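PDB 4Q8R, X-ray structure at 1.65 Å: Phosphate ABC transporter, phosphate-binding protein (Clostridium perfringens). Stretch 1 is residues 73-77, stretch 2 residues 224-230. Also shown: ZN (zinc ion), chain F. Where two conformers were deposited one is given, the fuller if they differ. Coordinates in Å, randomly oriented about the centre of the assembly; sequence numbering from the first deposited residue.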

# COMPACT_ATOMS: atom_id res chain seq x y z
N GLU A 73 -4.92 9.58 14.61
CA GLU A 73 -4.35 9.36 13.30
C GLU A 73 -3.70 10.56 12.73
O GLU A 73 -4.15 11.71 12.90
N VAL A 74 -2.59 10.32 12.06
CA VAL A 74 -1.89 11.41 11.35
C VAL A 74 -1.66 10.91 9.91
O VAL A 74 -0.92 9.94 9.70
N GLU A 75 -2.24 11.61 8.95
CA GLU A 75 -1.99 11.32 7.58
C GLU A 75 -0.57 11.82 7.24
O GLU A 75 -0.27 13.03 7.38
N ILE A 76 0.30 10.93 6.76
CA ILE A 76 1.68 11.31 6.35
C ILE A 76 1.98 11.37 4.85
O ILE A 76 2.97 11.99 4.43
N ALA A 77 1.09 10.79 4.06
CA ALA A 77 1.18 10.70 2.58
C ALA A 77 -0.15 10.18 2.05
O ALA A 77 -0.97 9.63 2.81
N PHE A 224 9.64 12.59 15.57
CA PHE A 224 9.71 11.86 14.32
C PHE A 224 8.51 12.15 13.41
O PHE A 224 8.71 12.39 12.24
N ILE A 225 7.27 12.11 13.93
CA ILE A 225 6.10 12.37 13.11
C ILE A 225 6.17 13.82 12.58
O ILE A 225 5.82 14.09 11.43
N ASP A 226 6.55 14.76 13.43
CA ASP A 226 6.68 16.17 13.00
C ASP A 226 7.72 16.28 11.88
O ASP A 226 7.55 17.07 10.94
N PHE A 227 8.79 15.49 11.96
CA PHE A 227 9.78 15.51 10.90
C PHE A 227 9.20 15.00 9.58
O PHE A 227 9.46 15.53 8.53
N ILE A 228 8.43 13.93 9.65
CA ILE A 228 7.81 13.37 8.43
C ILE A 228 6.88 14.38 7.77
O ILE A 228 6.78 14.47 6.54
N LEU A 229 6.23 15.21 8.60
CA LEU A 229 5.30 16.21 8.10
C LEU A 229 5.96 17.51 7.65
O LEU A 229 5.30 18.37 7.03
N SER A 230 7.24 17.63 7.97
CA SER A 230 8.03 18.79 7.61
C SER A 230 8.29 18.84 6.13
O SER A 230 7.99 17.85 5.36

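What does Glu73 do at the start of the stretch? It takes no part in the packing, since its side chain lies out of reach of the helix. With chi1 in m and chi2 in t, it extends to a zinc ion instead, and its OE2 lies 2.2 Å from ZN. A water is also a ligand, its O 1.8 Å from ZN, and another ligand comes from elsewhere in the structure.

How does Val74 meet the helix? Its CA-to-CB bond points toward stretch 2, and the t rotamer places CG1 where two side chains of stretch 2 can be reached. Val74 CG1 lies 4.0 Å from Ile225 CG2 and 3.9 Å from Leu229 CD1. The hydrogen bond from Leu229 N to Ile225 O, 3.1 Å, links these two residues, and both present methyl groups to the same valine, each with chi1 in m and chi2 in t.

Does Glu75 contribute through its side chain? Its CA-to-CB bond points away, and Glu75 CB, in a side chain t at chi1 and chi2, stays 6.5 Å from Leu229 CD2. The backbone makes the contact: Glu75 O is 3.5 Å from Leu229 CD2, a carbon that offers no hydrogen bond. The CA-to-CB bond of Leu229 runs sideways, but the end of its side chain comes nearer to the strand.

What holds Ile76 against the helix? Its CA-to-CB bond runs sideways, with chi1 in p and chi2 in t, yet Ile76 CB packs 3.7 Å from Ile228 CG2. The CA-to-CB bond of Ile228 points toward the strand, with chi1 in m and chi2 in t. Ile76 CG2 also lies 4.4 Å from Leu229 CD2, a looser apolar contact. Ala77 does not touch stretch 2, and no hydrogen bond crosses between the two segments.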

# COMPACT_ATOMS: atom_id res chain seq x y z
CB GLU A 73 -5.43 8.91 12.34
CG GLU A 73 -6.39 7.98 12.99
CD GLU A 73 -7.60 7.84 12.14
OE1 GLU A 73 -8.71 8.05 12.65
OE2 GLU A 73 -7.43 7.61 10.93
CB VAL A 74 -0.52 11.74 12.01
CG1 VAL A 74 0.25 12.72 11.18
CG2 VAL A 74 -0.74 12.28 13.39
CB GLU A 75 -3.09 11.95 6.73
CG GLU A 75 -3.08 11.60 5.28
CD GLU A 75 -4.28 12.22 4.49
OE1 GLU A 75 -5.41 12.31 5.03
OE2 GLU A 75 -4.10 12.59 3.30
CB ILE A 76 2.76 10.44 7.00
CG1 ILE A 76 2.58 8.96 6.62
CG2 ILE A 76 2.74 10.56 8.51
CD1 ILE A 76 3.72 8.06 7.12
CB ALA A 77 2.32 9.82 2.12
CB PHE A 224 9.91 10.37 14.58
CG PHE A 224 10.10 9.55 13.35
CD1 PHE A 224 11.05 9.93 12.38
CD2 PHE A 224 9.36 8.40 13.14
CE1 PHE A 224 11.23 9.19 11.20
CE2 PHE A 224 9.54 7.66 12.02
CZ PHE A 224 10.44 8.04 11.01
CB ILE A 225 4.86 12.18 13.94
CG1 ILE A 225 4.69 10.66 14.25
CG2 ILE A 225 3.66 12.74 13.22
CD1 ILE A 225 3.53 10.32 15.16
CB ASP A 226 7.00 17.07 14.21
CG ASP A 226 5.77 17.30 15.14
OD1 ASP A 226 4.60 17.06 14.74
OD2 ASP A 226 6.00 17.72 16.29
CB PHE A 227 10.97 14.68 11.25
CG PHE A 227 11.92 14.53 10.13
CD1 PHE A 227 12.78 15.58 9.82
CD2 PHE A 227 11.95 13.37 9.34
CE1 PHE A 227 13.68 15.44 8.78
CE2 PHE A 227 12.83 13.25 8.28
CZ PHE A 227 13.71 14.27 8.00
CB ILE A 228 7.04 12.07 8.74
CG1 ILE A 228 7.99 10.98 9.20
CG2 ILE A 228 6.23 11.62 7.51
CD1 ILE A 228 7.20 9.76 9.74
CB LEU A 229 4.24 16.56 9.11
CG LEU A 229 3.31 15.42 9.52
CD1 LEU A 229 2.44 15.85 10.67
CD2 LEU A 229 2.50 14.95 8.31
CB SER A 230 9.35 18.82 8.39
OG SER A 230 10.32 17.89 7.91
ZN ZN F . -9.40 7.75 10.00
O HOH W 1 -8.89 8.72 8.63